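Local coordinates for TATA-box-binding protein (Methanococcus jannaschii, PDB 2Z8U) that binds the TATA-box promoter element and acts as a general transcription initiation factor for archaeal genes, at the interface of chains A and B. Sequence-based numbering; all coordinates share one arbitrary frame. Chains: chain A/B, TATA-box-binding protein.

Contact 1: the interface of chains A and B. Residues chain A 142, 144, 150-151, 163; chain B 142, 144, 150-151, 163.
A:Val151 and B:Val151 face each other at the centre of a two-fold, sheet-to-sheet interface that joins two saddle-shaped TBP subunits by their concave undersides. In this family that underside is the surface that takes the DNA minor groove, so the pairing would mask part of it; the dimer may not be the form present in the cell. CG2 of each valine lies beside its backbone N, anti to the carbonyl carbon, and the side chains meet tip to tip, A:Val151 CG2 3.9 Å from B:Val151 CG2. Around this apolar core the two arginines depart from strict symmetry. B:Arg144 runs extended past A:Val151, B:Arg144 CD 3.7 Å from A:Val151 CG2, and B:Arg144 NH1 donates to the carbonyl O of A:Val150 at 2.8 Å. That bond is bent, 124° at the hydrogen, and the donor stands above the carbonyl plane. A:Arg144 instead is bent about its CG-CD bond (chi3 72°), which brings its guanidinium edge-on to B:Val150, A:Arg144 NH1 3.4 Å from B:Val150 CA. A:Arg144 CG lies over the rim of one guanidinium face, 3.6 Å from B:Arg144 CZ, and probably shields one of two arginines likely to carry like charge. B:Val142 CG1 flanks the core, 4.1 Å from A:Thr163 OG1.

Contact 2: the interface of chains A and B. Residues chain A 110, 153, 155, 161, 163; chain B 132, 134, 137-138, 142.
B:Phe138 lies over A:Leu153 and A:Val161, with A:Phe155 at its CB end, in an apolar interface that packs a loop of one TBP saddle against the concave sheet of the other and extends the pairing of the two subunits, as far as the deposited assembly can be taken as a guide. These two phenylalanine positions form, within one subunit, one of the pairs that TBPs insert at the TATA box to kink it; here the B:Phe138 ring packs on side chains of the other subunit instead. The chi1 of 57° holds that ring between its own backbone N and carbonyl carbon. From there one face receives A:Leu153 CD1 in a CH-pi contact, 3.8 Å from the B:Phe138 ring centroid and offset toward the rim near CG and CD1, the two side chains meeting nearly at right angles. The opposite face carries the backbone O of B:Glu134, also displaced toward the rim. A:Val161 CG1 lies beyond the CD2-CE2 rim, on the face that A:Leu153 meets, 3.6 Å from B:Phe138 CE2. A:Phe155 brings the tip of its ring, CZ, to within 3.7 Å of B:Phe138 CB. CG2 of A:Val161 lies at the edge of the A:Phe155 ring, in its plane. No polar bond crosses this patch. Farther along the sheet, CG2 of A:Val110 sits over the face of the B:Glu132 carboxylate, 3.2 Å from B:Glu132 CD.

Contact 3: the interface of chains A and B. Residues chain A 16-17, 110, 112; chain B 133-134, 136-137.
Strands 14-23 and 105-114 of chain A, in the concave sheet of the TBP saddle, receive the loop that follows strand 131-133 of chain B, and A:Asn17 meets B:Glu134 there. The amide ND2 of A:Asn17 donates to carboxylate OE2 of B:Glu134 over 2.9 Å, nearly straight at 165°. The acceptor lies in the asparagine's amide plane, whereas the donor reaches OE2 on its anti side and somewhat out of the carboxylate plane; the side chains slide past each other in opposite directions, amide and carboxylate planes turned 54° apart. A bend in B:Glu134 (chi2 -72°) folds the carboxylate over A:Val16, whose CG1 stands above its face, 3.2 Å from B:Glu134 OE1. Next to it, B:Glu136 OE1 comes within 3.6 Å of A:Val16 CG1. B:Glu136 OE1 also accepts a straight bond of 2.8 Å from B:Gln137 NE2, which helps fix the rotation of the amide and leaves B:Gln137 OE1 turned to A:Thr112 CG2 at 3.5 Å. An alanine in place of B:Glu134 would probably leave the A:Asn17 amide without this acceptor, free to turn, and strip A:Val16 CG1 of part of its cover. In this family the asparagine is one of those that read the centre of the TATA box in the minor groove, so the contact seems to occupy a DNA-reading group with a carboxylate, which would compete with DNA wherever this dimer forms.

Contact 1: the interface of chains A and B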
loop_
_atom_site.group_PDB
_atom_site.type_symbol
_atom_site.label_atom_id
_atom_site.label_comp_id
_atom_site.label_asym_id
_atom_site.label_seq_id
_atom_site.Cartn_x
_atom_site.Cartn_y
_atom_site.Cartn_z
ATOM N N VAL A 142 -20.230 10.851 -9.651
ATOM C CA VAL A 142 -18.886 11.184 -9.173
ATOM C C VAL A 142 -18.838 10.872 -7.687
ATOM O O VAL A 142 -19.694 11.326 -6.928
ATOM C CB VAL A 142 -18.525 12.667 -9.421
ATOM C CG1 VAL A 142 -17.060 12.967 -9.012
ATOM C CG2 VAL A 142 -18.758 13.027 -10.879
ATOM N N ARG A 144 -16.073 10.884 -4.487
ATOM C CA ARG A 144 -14.787 11.261 -3.906
ATOM C C ARG A 144 -14.515 10.428 -2.657
ATOM O O ARG A 144 -15.378 10.338 -1.770
ATOM C CB ARG A 144 -14.858 12.739 -3.559
ATOM C CG ARG A 144 -13.592 13.390 -3.037
ATOM C CD ARG A 144 -13.701 14.895 -3.223
ATOM N NE ARG A 144 -14.652 15.552 -2.310
ATOM C CZ ARG A 144 -14.990 16.845 -2.383
ATOM N NH1 ARG A 144 -14.480 17.618 -3.332
ATOM N NH2 ARG A 144 -15.846 17.375 -1.508
ATOM N N VAL A 150 -8.975 9.432 -3.857
ATOM C CA VAL A 150 -9.270 9.162 -5.255
ATOM C C VAL A 150 -10.590 9.804 -5.656
ATOM O O VAL A 150 -11.381 10.238 -4.791
ATOM C CB VAL A 150 -9.309 7.628 -5.597
ATOM C CG1 VAL A 150 -7.964 6.969 -5.310
ATOM C CG2 VAL A 150 -10.444 6.895 -4.855
ATOM N N VAL A 151 -10.792 9.870 -6.971
ATOM C CA VAL A 151 -12.052 10.327 -7.545
ATOM C C VAL A 151 -12.557 9.135 -8.317
ATOM O O VAL A 151 -11.826 8.550 -9.116
ATOM C CB VAL A 151 -11.895 11.515 -8.517
ATOM C CG1 VAL A 151 -13.260 11.874 -9.103
ATOM C CG2 VAL A 151 -11.249 12.740 -7.835
ATOM N N THR A 163 -9.554 7.387 -10.504
ATOM C CA THR A 163 -8.491 8.303 -10.857
ATOM C C THR A 163 -7.896 8.920 -9.581
ATOM O O THR A 163 -8.504 8.865 -8.516
ATOM C CB THR A 163 -9.033 9.445 -11.806
ATOM O OG1 THR A 163 -9.837 10.355 -11.056
ATOM C CG2 THR A 163 -9.912 8.886 -12.928
ATOM N N VAL B 142 -10.564 15.181 -15.719
ATOM C CA VAL B 142 -10.804 15.261 -14.279
ATOM C C VAL B 142 -9.660 16.010 -13.604
ATOM O O VAL B 142 -8.482 15.731 -13.815
ATOM C CB VAL B 142 -11.033 13.865 -13.633
ATOM C CG1 VAL B 142 -11.344 13.989 -12.141
ATOM C CG2 VAL B 142 -12.177 13.131 -14.347
ATOM N N ARG B 144 -8.686 17.627 -9.777
ATOM C CA ARG B 144 -9.021 17.806 -8.369
ATOM C C ARG B 144 -8.346 19.053 -7.789
ATOM O O ARG B 144 -7.143 19.258 -7.984
ATOM C CB ARG B 144 -8.680 16.536 -7.577
ATOM C CG ARG B 144 -9.280 16.501 -6.176
ATOM C CD ARG B 144 -9.397 15.073 -5.688
ATOM N NE ARG B 144 -9.810 14.957 -4.287
ATOM C CZ ARG B 144 -10.076 13.800 -3.682
ATOM N NH1 ARG B 144 -9.975 12.666 -4.360
ATOM N NH2 ARG B 144 -10.421 13.765 -2.386
ATOM N N VAL B 150 -12.559 20.622 -4.184
ATOM C CA VAL B 150 -13.575 20.333 -5.198
ATOM C C VAL B 150 -13.048 19.378 -6.263
ATOM O O VAL B 150 -11.844 19.191 -6.398
ATOM C CB VAL B 150 -14.109 21.619 -5.872
ATOM C CG1 VAL B 150 -14.827 22.503 -4.835
ATOM C CG2 VAL B 150 -13.002 22.384 -6.554
ATOM N N VAL B 151 -13.966 18.777 -7.011
ATOM C CA VAL B 151 -13.624 17.973 -8.169
ATOM C C VAL B 151 -14.163 18.696 -9.356
ATOM O O VAL B 151 -15.332 19.099 -9.371
ATOM C CB VAL B 151 -14.210 16.535 -8.102
ATOM C CG1 VAL B 151 -13.994 15.787 -9.456
ATOM C CG2 VAL B 151 -13.561 15.794 -6.982
ATOM N N THR B 163 -17.820 20.084 -8.630
ATOM C CA THR B 163 -18.580 19.337 -7.610
ATOM C C THR B 163 -17.847 19.335 -6.277
ATOM O O THR B 163 -16.670 19.691 -6.208
ATOM C CB THR B 163 -18.911 17.885 -8.063
ATOM O OG1 THR B 163 -17.715 17.094 -8.113
ATOM C CG2 THR B 163 -19.532 17.862 -9.462
#

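Contact 2: the interface of chains A and B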
loop_
_atom_site.group_PDB
_atom_site.type_symbol
_atom_site.label_atom_id
_atom_site.label_comp_id
_atom_site.label_asym_id
_atom_site.label_seq_id
_atom_site.Cartn_x
_atom_site.Cartn_y
_atom_site.Cartn_z
ATOM N N VAL A 110 -5.317 5.825 -14.017
ATOM C CA VAL A 110 -6.703 5.508 -14.219
ATOM C C VAL A 110 -6.770 3.981 -14.106
ATOM O O VAL A 110 -6.002 3.280 -14.780
ATOM C CB VAL A 110 -7.227 5.992 -15.587
ATOM C CG1 VAL A 110 -8.551 5.382 -15.901
ATOM C CG2 VAL A 110 -7.352 7.536 -15.612
ATOM N N LEU A 153 -15.566 7.522 -10.808
ATOM C CA LEU A 153 -16.734 7.702 -11.667
ATOM C C LEU A 153 -17.430 6.349 -11.745
ATOM O O LEU A 153 -16.799 5.351 -12.086
ATOM C CB LEU A 153 -16.312 8.175 -13.068
ATOM C CG LEU A 153 -15.283 9.334 -13.072
ATOM C CD1 LEU A 153 -14.693 9.611 -14.458
ATOM C CD2 LEU A 153 -15.842 10.607 -12.481
ATOM N N PHE A 155 -20.591 4.355 -13.523
ATOM C CA PHE A 155 -21.527 4.407 -14.642
ATOM C C PHE A 155 -22.653 3.421 -14.459
ATOM O O PHE A 155 -22.511 2.430 -13.729
ATOM C CB PHE A 155 -20.771 4.201 -15.963
ATOM C CG PHE A 155 -19.719 5.267 -16.206
ATOM C CD1 PHE A 155 -20.091 6.520 -16.702
ATOM C CD2 PHE A 155 -18.379 5.038 -15.886
ATOM C CE1 PHE A 155 -19.135 7.536 -16.901
ATOM C CE2 PHE A 155 -17.425 6.047 -16.065
ATOM C CZ PHE A 155 -17.813 7.302 -16.587
ATOM N N VAL A 161 -14.508 3.947 -12.973
ATOM C CA VAL A 161 -13.206 4.503 -13.333
ATOM C C VAL A 161 -12.655 5.159 -12.082
ATOM O O VAL A 161 -13.319 6.001 -11.464
ATOM C CB VAL A 161 -13.293 5.535 -14.504
ATOM C CG1 VAL A 161 -11.914 6.058 -14.873
ATOM C CG2 VAL A 161 -13.922 4.903 -15.718
ATOM N N THR A 163 -9.554 7.387 -10.504
ATOM C CA THR A 163 -8.491 8.303 -10.857
ATOM C C THR A 163 -7.896 8.920 -9.581
ATOM O O THR A 163 -8.504 8.865 -8.516
ATOM C CB THR A 163 -9.033 9.445 -11.806
ATOM O OG1 THR A 163 -9.837 10.355 -11.056
ATOM C CG2 THR A 163 -9.912 8.886 -12.928
ATOM N N GLU B 132 -6.525 13.984 -14.955
ATOM C CA GLU B 132 -6.583 12.748 -15.746
ATOM C C GLU B 132 -7.549 12.902 -16.890
ATOM O O GLU B 132 -8.531 13.650 -16.798
ATOM C CB GLU B 132 -7.005 11.514 -14.939
ATOM C CG GLU B 132 -5.847 10.599 -14.524
ATOM C CD GLU B 132 -5.112 9.861 -15.658
ATOM O OE1 GLU B 132 -5.453 9.988 -16.863
ATOM O OE2 GLU B 132 -4.180 9.112 -15.304
ATOM N N GLU B 134 -8.968 10.245 -20.116
ATOM C CA GLU B 134 -8.989 8.976 -20.829
ATOM C C GLU B 134 -10.278 8.909 -21.609
ATOM O O GLU B 134 -11.236 8.297 -21.129
ATOM C CB GLU B 134 -8.964 7.809 -19.837
ATOM C CG GLU B 134 -7.616 7.304 -19.506
ATOM C CD GLU B 134 -6.979 6.536 -20.651
ATOM O OE1 GLU B 134 -7.634 5.670 -21.281
ATOM O OE2 GLU B 134 -5.807 6.810 -20.916
ATOM N N GLN B 137 -12.596 5.972 -21.778
ATOM C CA GLN B 137 -13.172 5.479 -20.529
ATOM C C GLN B 137 -14.223 6.431 -19.957
ATOM O O GLN B 137 -15.132 6.014 -19.248
ATOM C CB GLN B 137 -12.078 5.185 -19.493
ATOM C CG GLN B 137 -11.127 4.022 -19.856
ATOM C CD GLN B 137 -11.846 2.722 -20.202
ATOM O OE1 GLN B 137 -12.825 2.348 -19.555
ATOM N NE2 GLN B 137 -11.361 2.029 -21.227
ATOM N N PHE B 138 -14.092 7.711 -20.258
ATOM C CA PHE B 138 -15.032 8.713 -19.778
ATOM C C PHE B 138 -14.831 10.014 -20.531
ATOM O O PHE B 138 -13.708 10.348 -20.914
ATOM C CB PHE B 138 -14.899 8.933 -18.247
ATOM C CG PHE B 138 -13.518 9.336 -17.798
ATOM C CD1 PHE B 138 -13.203 10.671 -17.590
ATOM C CD2 PHE B 138 -12.529 8.376 -17.564
ATOM C CE1 PHE B 138 -11.916 11.049 -17.185
ATOM C CE2 PHE B 138 -11.237 8.754 -17.152
ATOM C CZ PHE B 138 -10.936 10.083 -16.960
ATOM N N VAL B 142 -10.564 15.181 -15.719
ATOM C CA VAL B 142 -10.804 15.261 -14.279
ATOM C C VAL B 142 -9.660 16.010 -13.604
ATOM O O VAL B 142 -8.482 15.731 -13.815
ATOM C CB VAL B 142 -11.033 13.865 -13.633
ATOM C CG1 VAL B 142 -11.344 13.989 -12.141
ATOM C CG2 VAL B 142 -12.177 13.131 -14.347
#

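Contact 3: the interface of chains A and B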
loop_
_atom_site.group_PDB
_atom_site.type_symbol
_atom_site.label_atom_id
_atom_site.label_comp_id
_atom_site.label_asym_id
_atom_site.label_seq_id
_atom_site.Cartn_x
_atom_site.Cartn_y
_atom_site.Cartn_z
ATOM N N VAL A 16 -5.295 1.388 -16.751
ATOM C CA VAL A 16 -5.474 1.824 -18.152
ATOM C C VAL A 16 -4.428 2.865 -18.559
ATOM O O VAL A 16 -3.972 2.891 -19.706
ATOM C CB VAL A 16 -6.930 2.303 -18.439
ATOM C CG1 VAL A 16 -7.058 2.847 -19.851
ATOM C CG2 VAL A 16 -7.909 1.142 -18.261
ATOM N N ASN A 17 -4.019 3.700 -17.608
ATOM C CA ASN A 17 -2.911 4.598 -17.841
ATOM C C ASN A 17 -2.230 4.961 -16.539
ATOM O O ASN A 17 -2.798 4.790 -15.454
ATOM C CB ASN A 17 -3.311 5.825 -18.702
ATOM C CG ASN A 17 -3.763 7.015 -17.894
ATOM O OD1 ASN A 17 -3.129 7.393 -16.913
ATOM N ND2 ASN A 17 -4.825 7.683 -18.367
ATOM N N VAL A 110 -5.317 5.825 -14.017
ATOM C CA VAL A 110 -6.703 5.508 -14.219
ATOM C C VAL A 110 -6.770 3.981 -14.106
ATOM O O VAL A 110 -6.002 3.280 -14.780
ATOM C CB VAL A 110 -7.227 5.992 -15.587
ATOM C CG1 VAL A 110 -8.551 5.382 -15.901
ATOM C CG2 VAL A 110 -7.352 7.536 -15.612
ATOM N N THR A 112 -9.769 0.754 -14.045
ATOM C CA THR A 112 -11.164 0.452 -14.347
ATOM C C THR A 112 -11.544 -0.901 -13.766
ATOM O O THR A 112 -10.717 -1.788 -13.635
ATOM C CB THR A 112 -11.448 0.400 -15.848
ATOM O OG1 THR A 112 -10.598 -0.590 -16.443
ATOM C CG2 THR A 112 -11.219 1.763 -16.506
ATOM N N TYR B 133 -7.266 12.165 -17.956
ATOM C CA TYR B 133 -8.028 12.245 -19.184
ATOM C C TYR B 133 -7.851 10.929 -19.893
ATOM O O TYR B 133 -6.710 10.523 -20.196
ATOM C CB TYR B 133 -7.525 13.409 -20.033
ATOM C CG TYR B 133 -8.220 13.581 -21.357
ATOM C CD1 TYR B 133 -9.594 13.752 -21.421
ATOM C CD2 TYR B 133 -7.494 13.602 -22.549
ATOM C CE1 TYR B 133 -10.247 13.925 -22.652
ATOM C CE2 TYR B 133 -8.130 13.778 -23.778
ATOM C CZ TYR B 133 -9.505 13.933 -23.820
ATOM O OH TYR B 133 -10.149 14.113 -25.032
ATOM N N GLU B 134 -8.968 10.245 -20.116
ATOM C CA GLU B 134 -8.989 8.976 -20.829
ATOM C C GLU B 134 -10.278 8.909 -21.609
ATOM O O GLU B 134 -11.236 8.297 -21.129
ATOM C CB GLU B 134 -8.964 7.809 -19.837
ATOM C CG GLU B 134 -7.616 7.304 -19.506
ATOM C CD GLU B 134 -6.979 6.536 -20.651
ATOM O OE1 GLU B 134 -7.634 5.670 -21.281
ATOM O OE2 GLU B 134 -5.807 6.810 -20.916
ATOM N N GLU B 136 -11.556 7.268 -23.953
ATOM C CA GLU B 136 -12.157 5.949 -24.183
ATOM C C GLU B 136 -12.888 5.407 -22.950
ATOM O O GLU B 136 -13.701 4.484 -23.064
ATOM C CB GLU B 136 -11.103 4.941 -24.655
ATOM C CG GLU B 136 -9.805 4.992 -23.858
ATOM C CD GLU B 136 -9.085 3.674 -23.819
ATOM O OE1 GLU B 136 -9.189 2.985 -22.780
ATOM O OE2 GLU B 136 -8.424 3.319 -24.828
ATOM N N GLN B 137 -12.596 5.972 -21.778
ATOM C CA GLN B 137 -13.172 5.479 -20.529
ATOM C C GLN B 137 -14.223 6.431 -19.957
ATOM O O GLN B 137 -15.132 6.014 -19.248
ATOM C CB GLN B 137 -12.078 5.185 -19.493
ATOM C CG GLN B 137 -11.127 4.022 -19.856
ATOM C CD GLN B 137 -11.846 2.722 -20.202
ATOM O OE1 GLN B 137 -12.825 2.348 -19.555
ATOM N NE2 GLN B 137 -11.361 2.029 -21.227
#

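The contacts run outward from the two-fold centre: the C-alpha centres of contact 1 and contact 2 lie about 10 Å apart, those of contacts 1 and 3 about 14 Å, and those of contacts 2 and 3 only about 5 Å. A:Thr163 and B:Val142 bridge contacts 1 and 2, while A:Val110, B:Glu134 and B:Gln137 belong to both 2 and 3, making the latter two a continuous surface. The patches thus pass from a shared strand core to a loop embrace and then a mixed polar and apolar patch, repeated with chains exchanged. Together they place part of the DNA-binding underside in protein contact, and the pair would probably have to part before binding a promoter.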